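Local structure of 3-carboxy-cis,cis-muconate cycloisomerase (1RE5) at residues Ala244-Met258 with Asn284-Val298. The protein is a cycloisomerase of the fumarase/aspartase (lyase 1) superfamily, built as a mostly helical homotetramer. Residues are numbered along the deposited sequence; the frame is centred on the assembly and turned at random.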
ATOM      1  N   ALA D 244      12.708   8.308   3.841  1.00 18.07           N
ATOM      2  CA  ALA D 244      12.991   6.879   3.756  1.00 16.09           C
ATOM      3  C   ALA D 244      13.373   6.564   2.320  1.00 15.54           C
ATOM      4  O   ALA D 244      14.363   5.884   2.059  1.00 13.66           O
ATOM      5  CB  ALA D 244      11.748   6.080   4.154  1.00 15.43           C
ATOM      6  N   GLY D 245      12.570   7.081   1.395  1.00 15.84           N
ATOM      7  CA  GLY D 245      12.798   6.845  -0.017  1.00 17.61           C
ATOM      8  C   GLY D 245      14.164   7.288  -0.494  1.00 18.52           C
ATOM      9  O   GLY D 245      14.873   6.533  -1.165  1.00 18.33           O
ATOM     10  N   SER D 246      14.548   8.513  -0.153  1.00 18.88           N
ATOM     11  CA  SER D 246      15.850   9.015  -0.580  1.00 18.18           C
ATOM     12  C   SER D 246      16.986   8.210   0.021  1.00 17.58           C
ATOM     13  O   SER D 246      17.915   7.848  -0.687  1.00 19.22           O
ATOM     14  CB  SER D 246      15.998  10.492  -0.229  1.00 17.81           C
ATOM     15  OG  SER D 246      15.043  11.259  -0.945  1.00 17.74           O
ATOM     16  N   LEU D 247      16.924   7.921   1.316  1.00 16.77           N
ATOM     17  CA  LEU D 247      17.977   7.126   1.939  1.00 16.25           C
ATOM     18  C   LEU D 247      17.955   5.712   1.356  1.00 16.63           C
ATOM     19  O   LEU D 247      18.964   5.002   1.380  1.00 17.55           O
ATOM     20  CB  LEU D 247      17.785   7.063   3.459  1.00 14.76           C
ATOM     21  CG  LEU D 247      17.933   8.383   4.227  1.00 13.80           C
ATOM     22  CD1 LEU D 247      17.777   8.095   5.706  1.00 12.45           C
ATOM     23  CD2 LEU D 247      19.286   9.044   3.940  1.00  9.82           C
ATOM     24  N   GLY D 248      16.800   5.302   0.838  1.00 16.70           N
ATOM     25  CA  GLY D 248      16.679   3.974   0.246  1.00 15.77           C
ATOM     26  C   GLY D 248      17.453   3.898  -1.059  1.00 16.32           C
ATOM     27  O   GLY D 248      18.007   2.858  -1.414  1.00 15.28           O
ATOM     28  N   LYS D 249      17.491   5.011  -1.783  1.00 16.39           N
ATOM     29  CA  LYS D 249      18.213   5.072  -3.049  1.00 16.59           C
ATOM     30  C   LYS D 249      19.696   5.017  -2.716  1.00 16.03           C
ATOM     31  O   LYS D 249      20.475   4.339  -3.378  1.00 15.55           O
ATOM     32  CB  LYS D 249      17.873   6.378  -3.783  1.00 16.13           C
ATOM     33  CG  LYS D 249      18.468   6.527  -5.167  1.00 14.70           C
ATOM     34  CD  LYS D 249      19.643   7.459  -5.150  1.00 14.43           C
ATOM     35  CE  LYS D 249      19.984   7.917  -6.552  1.00 14.54           C
ATOM     36  NZ  LYS D 249      20.513   6.800  -7.381  1.00 16.23           N
ATOM     37  N   PHE D 250      20.072   5.732  -1.664  1.00 16.94           N
ATOM     38  CA  PHE D 250      21.457   5.775  -1.224  1.00 17.58           C
ATOM     39  C   PHE D 250      21.886   4.364  -0.819  1.00 18.07           C
ATOM     40  O   PHE D 250      22.944   3.885  -1.226  1.00 18.62           O
ATOM     41  CB  PHE D 250      21.599   6.777  -0.064  1.00 16.28           C
ATOM     42  CG  PHE D 250      22.996   6.896   0.476  1.00 16.79           C
ATOM     43  CD1 PHE D 250      24.072   7.136  -0.378  1.00 17.47           C
ATOM     44  CD2 PHE D 250      23.240   6.757   1.844  1.00 17.35           C
ATOM     45  CE1 PHE D 250      25.370   7.232   0.123  1.00 17.61           C
ATOM     46  CE2 PHE D 250      24.540   6.853   2.359  1.00 16.85           C
ATOM     47  CZ  PHE D 250      25.603   7.090   1.502  1.00 17.23           C
ATOM     48  N   GLY D 251      21.044   3.685  -0.050  1.00 18.63           N
ATOM     49  CA  GLY D 251      21.367   2.334   0.373  1.00 19.79           C
ATOM     50  C   GLY D 251      21.510   1.383  -0.802  1.00 20.69           C
ATOM     51  O   GLY D 251      22.356   0.487  -0.793  1.00 21.45           O
ATOM     52  N   ARG D 252      20.676   1.565  -1.819  1.00 21.80           N
ATOM     53  CA  ARG D 252      20.741   0.707  -2.991  1.00 22.59           C
ATOM     54  C   ARG D 252      22.068   0.925  -3.706  1.00 22.12           C
ATOM     55  O   ARG D 252      22.782  -0.028  -4.024  1.00 22.42           O
ATOM     56  CB  ARG D 252      19.603   1.016  -3.958  1.00 24.70           C
ATOM     57  CG  ARG D 252      19.723   0.254  -5.282  1.00 30.52           C
ATOM     58  CD  ARG D 252      19.181  -1.163  -5.143  1.00 34.59           C
ATOM     59  NE  ARG D 252      17.755  -1.086  -4.842  1.00 39.30           N
ATOM     60  CZ  ARG D 252      16.809  -0.869  -5.758  1.00 41.14           C
ATOM     61  NH1 ARG D 252      17.130  -0.741  -7.051  1.00 38.54           N
ATOM     62  NH2 ARG D 252      15.545  -0.704  -5.370  1.00 41.79           N
ATOM     63  N   ASP D 253      22.396   2.188  -3.957  1.00 21.12           N
ATOM     64  CA  ASP D 253      23.635   2.532  -4.638  1.00 20.66           C
ATOM     65  C   ASP D 253      24.884   1.942  -3.960  1.00 20.56           C
ATOM     66  O   ASP D 253      25.804   1.464  -4.634  1.00 21.10           O
ATOM     67  CB  ASP D 253      23.744   4.055  -4.768  1.00 18.83           C
ATOM     68  CG  ASP D 253      22.763   4.620  -5.793  1.00 19.68           C
ATOM     69  OD1 ASP D 253      22.119   3.816  -6.491  1.00 18.82           O
ATOM     70  OD2 ASP D 253      22.629   5.860  -5.916  1.00 20.07           O
ATOM     71  N   ILE D 254      24.917   1.968  -2.634  1.00 20.07           N
ATOM     72  CA  ILE D 254      26.045   1.414  -1.903  1.00 18.90           C
ATOM     73  C   ILE D 254      26.110  -0.080  -2.135  1.00 19.14           C
ATOM     74  O   ILE D 254      27.159  -0.621  -2.467  1.00 20.57           O
ATOM     75  CB  ILE D 254      25.891   1.639  -0.402  1.00 19.40           C
ATOM     76  CG1 ILE D 254      25.786   3.133  -0.124  1.00 22.39           C
ATOM     77  CG2 ILE D 254      27.053   1.027   0.352  1.00 19.33           C
ATOM     78  CD1 ILE D 254      27.015   3.930  -0.465  1.00 23.61           C
ATOM     79  N   SER D 255      24.982  -0.760  -1.977  1.00 20.17           N
ATOM     80  CA  SER D 255      24.976  -2.205  -2.139  1.00 20.54           C
ATOM     81  C   SER D 255      25.425  -2.609  -3.531  1.00 21.27           C
ATOM     82  O   SER D 255      26.098  -3.625  -3.691  1.00 22.72           O
ATOM     83  CB  SER D 255      23.593  -2.788  -1.826  1.00 20.08           C
ATOM     84  OG  SER D 255      22.683  -2.539  -2.874  1.00 23.21           O
ATOM     85  N   LEU D 256      25.068  -1.822  -4.544  1.00 21.20           N
ATOM     86  CA  LEU D 256      25.485  -2.145  -5.916  1.00 20.57           C
ATOM     87  C   LEU D 256      26.967  -1.852  -6.133  1.00 20.49           C
ATOM     88  O   LEU D 256      27.642  -2.554  -6.905  1.00 20.02           O
ATOM     89  CB  LEU D 256      24.652  -1.367  -6.935  1.00 18.67           C
ATOM     90  CG  LEU D 256      23.210  -1.855  -7.030  1.00 17.21           C
ATOM     91  CD1 LEU D 256      22.379  -0.822  -7.726  1.00 16.48           C
ATOM     92  CD2 LEU D 256      23.158  -3.191  -7.758  1.00 17.51           C
ATOM     93  N   LEU D 257      27.471  -0.821  -5.455  1.00 19.36           N
ATOM     94  CA  LEU D 257      28.879  -0.463  -5.574  1.00 20.70           C
ATOM     95  C   LEU D 257      29.745  -1.436  -4.779  1.00 20.90           C
ATOM     96  O   LEU D 257      30.944  -1.588  -5.061  1.00 19.49           O
ATOM     97  CB  LEU D 257      29.124   0.978  -5.103  1.00 20.36           C
ATOM     98  CG  LEU D 257      28.501   2.076  -5.972  1.00 20.50           C
ATOM     99  CD1 LEU D 257      28.830   3.442  -5.413  1.00 20.17           C
ATOM    100  CD2 LEU D 257      29.031   1.954  -7.386  1.00 20.74           C
ATOM    101  N   MET D 258      29.138  -2.095  -3.791  1.00 20.67           N
ATOM    102  CA  MET D 258      29.863  -3.078  -2.990  1.00 21.74           C
ATOM    103  C   MET D 258      29.850  -4.470  -3.637  1.00 22.57           C
ATOM    104  O   MET D 258      30.471  -5.396  -3.113  1.00 22.60           O
ATOM    105  CB  MET D 258      29.275  -3.184  -1.598  1.00 21.56           C
ATOM    106  CG  MET D 258      30.058  -2.463  -0.558  1.00 22.95           C
ATOM    107  SD  MET D 258      29.380  -2.749   1.081  1.00 24.72           S
ATOM    108  CE  MET D 258      30.140  -4.257   1.493  1.00 19.59           C
ATOM    109  N   ASN D 284      29.674  -7.894   3.914  1.00 50.26           N
ATOM    110  CA  ASN D 284      28.252  -7.716   3.660  1.00 44.01           C
ATOM    111  C   ASN D 284      27.807  -6.324   4.059  1.00 39.03           C
ATOM    112  O   ASN D 284      28.245  -5.801   5.076  1.00 39.50           O
ATOM    113  CB  ASN D 284      27.444  -8.752   4.442  1.00 43.57           C
ATOM    114  CG  ASN D 284      27.484 -10.123   3.803  1.00 43.12           C
ATOM    115  OD1 ASN D 284      26.835 -11.045   4.267  1.00 44.65           O
ATOM    116  ND2 ASN D 284      28.245 -10.260   2.729  1.00 44.06           N
ATOM    117  N   PRO D 285      26.946  -5.692   3.248  1.00 34.24           N
ATOM    118  CA  PRO D 285      26.453  -4.345   3.554  1.00 30.99           C
ATOM    119  C   PRO D 285      25.297  -4.367   4.569  1.00 29.33           C
ATOM    120  O   PRO D 285      24.141  -4.132   4.210  1.00 27.83           O
ATOM    121  CB  PRO D 285      26.021  -3.834   2.187  1.00 30.92           C
ATOM    122  CG  PRO D 285      25.550  -5.072   1.516  1.00 31.03           C
ATOM    123  CD  PRO D 285      26.597  -6.076   1.870  1.00 31.01           C
ATOM    124  N   VAL D 286      25.615  -4.632   5.838  1.00 27.34           N
ATOM    125  CA  VAL D 286      24.587  -4.714   6.861  1.00 25.58           C
ATOM    126  C   VAL D 286      23.892  -3.379   7.068  1.00 24.44           C
ATOM    127  O   VAL D 286      22.727  -3.331   7.459  1.00 25.66           O
ATOM    128  CB  VAL D 286      25.155  -5.244   8.209  1.00 25.16           C
ATOM    129  CG1 VAL D 286      26.117  -6.376   7.949  1.00 25.04           C
ATOM    130  CG2 VAL D 286      25.832  -4.156   8.973  1.00 26.53           C
ATOM    131  N   GLY D 287      24.597  -2.291   6.792  1.00 22.54           N
ATOM    132  CA  GLY D 287      23.994  -0.980   6.951  1.00 20.72           C
ATOM    133  C   GLY D 287      22.997  -0.681   5.843  1.00 19.62           C
ATOM    134  O   GLY D 287      21.885  -0.241   6.116  1.00 19.87           O
ATOM    135  N   ALA D 288      23.393  -0.919   4.592  1.00 18.02           N
ATOM    136  CA  ALA D 288      22.518  -0.673   3.455  1.00 17.75           C
ATOM    137  C   ALA D 288      21.216  -1.478   3.587  1.00 18.95           C
ATOM    138  O   ALA D 288      20.146  -1.026   3.168  1.00 18.24           O
ATOM    139  CB  ALA D 288      23.232  -1.033   2.173  1.00 18.42           C
ATOM    140  N   ALA D 289      21.308  -2.670   4.176  1.00 18.62           N
ATOM    141  CA  ALA D 289      20.129  -3.497   4.371  1.00 18.68           C
ATOM    142  C   ALA D 289      19.091  -2.707   5.163  1.00 19.92           C
ATOM    143  O   ALA D 289      17.898  -2.765   4.866  1.00 21.51           O
ATOM    144  CB  ALA D 289      20.491  -4.769   5.117  1.00 18.98           C
ATOM    145  N   VAL D 290      19.533  -1.960   6.172  1.00 19.16           N
ATOM    146  CA  VAL D 290      18.581  -1.183   6.953  1.00 18.89           C
ATOM    147  C   VAL D 290      17.911  -0.109   6.107  1.00 19.82           C
ATOM    148  O   VAL D 290      16.693   0.051   6.166  1.00 21.66           O
ATOM    149  CB  VAL D 290      19.238  -0.498   8.168  1.00 16.79           C
ATOM    150  CG1 VAL D 290      18.218   0.361   8.883  1.00 12.51           C
ATOM    151  CG2 VAL D 290      19.775  -1.545   9.120  1.00 16.30           C
ATOM    152  N   LEU D 291      18.694   0.622   5.316  1.00 20.02           N
ATOM    153  CA  LEU D 291      18.116   1.684   4.493  1.00 19.14           C
ATOM    154  C   LEU D 291      17.153   1.102   3.468  1.00 18.98           C
ATOM    155  O   LEU D 291      16.073   1.664   3.234  1.00 18.75           O
ATOM    156  CB  LEU D 291      19.197   2.507   3.773  1.00 17.00           C
ATOM    157  CG  LEU D 291      20.371   3.097   4.570  1.00 16.47           C
ATOM    158  CD1 LEU D 291      21.031   4.193   3.757  1.00 12.26           C
ATOM    159  CD2 LEU D 291      19.901   3.650   5.895  1.00 14.66           C
ATOM    160  N   ILE D 292      17.525  -0.027   2.877  1.00 17.78           N
ATOM    161  CA  ILE D 292      16.662  -0.644   1.878  1.00 18.17           C
ATOM    162  C   ILE D 292      15.410  -1.185   2.548  1.00 19.21           C
ATOM    163  O   ILE D 292      14.295  -1.084   2.010  1.00 20.33           O
ATOM    164  CB  ILE D 292      17.396  -1.769   1.119  1.00 17.38           C
ATOM    165  CG1 ILE D 292      18.617  -1.175   0.401  1.00 15.91           C
ATOM    166  CG2 ILE D 292      16.452  -2.429   0.128  1.00 14.62           C
ATOM    167  CD1 ILE D 292      19.456  -2.175  -0.315  1.00 13.70           C
ATOM    168  N   GLY D 293      15.588  -1.741   3.741  1.00 18.96           N
ATOM    169  CA  GLY D 293      14.446  -2.274   4.452  1.00 17.56           C
ATOM    170  C   GLY D 293      13.424  -1.188   4.720  1.00 17.24           C
ATOM    171  O   GLY D 293      12.237  -1.374   4.468  1.00 18.45           O
ATOM    172  N   ALA D 294      13.887  -0.048   5.222  1.00 16.85           N
ATOM    173  CA  ALA D 294      13.000   1.060   5.548  1.00 16.45           C
ATOM    174  C   ALA D 294      12.253   1.586   4.332  1.00 16.59           C
ATOM    175  O   ALA D 294      11.048   1.864   4.417  1.00 16.31           O
ATOM    176  CB  ALA D 294      13.789   2.183   6.205  1.00 16.10           C
ATOM    177  N   ALA D 295      12.961   1.721   3.208  1.00 15.49           N
ATOM    178  CA  ALA D 295      12.354   2.217   1.968  1.00 14.55           C
ATOM    179  C   ALA D 295      11.327   1.224   1.422  1.00 14.57           C
ATOM    180  O   ALA D 295      10.509   1.573   0.568  1.00 13.54           O
ATOM    181  CB  ALA D 295      13.431   2.485   0.917  1.00 14.15           C
ATOM    182  N   THR D 296      11.382  -0.012   1.917  1.00 14.69           N
ATOM    183  CA  THR D 296      10.449  -1.054   1.500  1.00 15.37           C
ATOM    184  C   THR D 296       9.236  -1.127   2.429  1.00 16.95           C
ATOM    185  O   THR D 296       8.123  -1.359   1.978  1.00 18.97           O
ATOM    186  CB  THR D 296      11.126  -2.426   1.501  1.00 15.39           C
ATOM    187  OG1 THR D 296      12.322  -2.367   0.719  1.00 14.54           O
ATOM    188  CG2 THR D 296      10.195  -3.475   0.925  1.00 14.49           C
ATOM    189  N   ARG D 297       9.461  -0.913   3.725  1.00 18.04           N
ATOM    190  CA  ARG D 297       8.407  -0.978   4.735  1.00 17.76           C
ATOM    191  C   ARG D 297       7.527   0.248   4.866  1.00 17.62           C
ATOM    192  O   ARG D 297       6.318   0.135   5.028  1.00 19.07           O
ATOM    193  CB  ARG D 297       9.019  -1.241   6.110  1.00 18.70           C
ATOM    194  CG  ARG D 297       9.696  -2.578   6.249  1.00 21.69           C
ATOM    195  CD  ARG D 297       8.859  -3.457   7.100  1.00 23.63           C
ATOM    196  NE  ARG D 297       8.986  -3.123   8.510  1.00 25.18           N
ATOM    197  CZ  ARG D 297       7.953  -3.016   9.342  1.00 26.69           C
ATOM    198  NH1 ARG D 297       6.702  -3.199   8.899  1.00 20.99           N
ATOM    199  NH2 ARG D 297       8.180  -2.778  10.632  1.00 26.52           N
ATOM    200  N   VAL D 298       8.142   1.420   4.821  1.00 17.78           N
ATOM    201  CA  VAL D 298       7.423   2.668   5.017  1.00 16.96           C
ATOM    202  C   VAL D 298       6.254   2.958   4.086  1.00 17.61           C
ATOM    203  O   VAL D 298       5.205   3.391   4.558  1.00 19.08           O
ATOM    204  CB  VAL D 298       8.422   3.869   5.014  1.00 17.48           C
ATOM    205  CG1 VAL D 298       7.680   5.197   5.084  1.00 15.31           C
ATOM    206  CG2 VAL D 298       9.380   3.745   6.198  1.00 14.97           C
TER
HETATM  207  O   HOH W   1      15.524   4.372   4.079  1.00 14.99           O
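Leu-291 lays its side chain over the backbone of the facing helix between Leu-247 and Gly-251. Its CG lies anti to its carbonyl carbon (chi1 -51°), which carries CD1 past Leu-247 O toward Gly-251 N, 3.8 Å from CD1. Leu-291 CD1 also meets the Phe-250 ring obliquely, 3.9 Å from Phe-250 CD2. The other glycine of this face, Gly-248, receives Ala-295, whose CB is 3.6 Å from Gly-248 CA. With no side chain at Gly-248 or Gly-251, the two helices can approach closely. Their axes come within 7.6 Å and run roughly antiparallel, at 141°. Ala-288 sets its CB against Gly-251 O. Ile-292 reaches toward the facing helix, and its CD1 meets both Gly-251 O and Ser-255 OG. Ser-255 OG donates to Arg-252 O within its own helix. No direct hydrogen bond joins the two segments. One water bridges them, donating to Ala-244 O at 2.8 Å and to Leu-291 O at 2.9 Å. At one end of the contact Ala-244 CB packs on Val-298 CG2. At the other end Met-258 crosses Pro-285, with Met-258 SD 3.7 Å from Pro-285 CB. Pro-285 is the centre of an inverse gamma turn that leads into the second helix. The contact is buried and joins helices 231-257 and 286-307 of the helical core of this superfamily. Thr-296 and Arg-297 belong to a pocket holding 2,3-dihydroxy-1,4-dithiobutane. Helix 319-347 of the same chain covers Leu-247 and Leu-291, and helix 162-187 packs on Phe-250. Ile-292 also packs on Leu-317 of a second subunit, just before its helix 319-347, and Ser-255 on Leu-154 of a fourth, between its strands 147-152 and 155-157, so the pair sits between helices of its own chain and these parts of two neighbouring subunits.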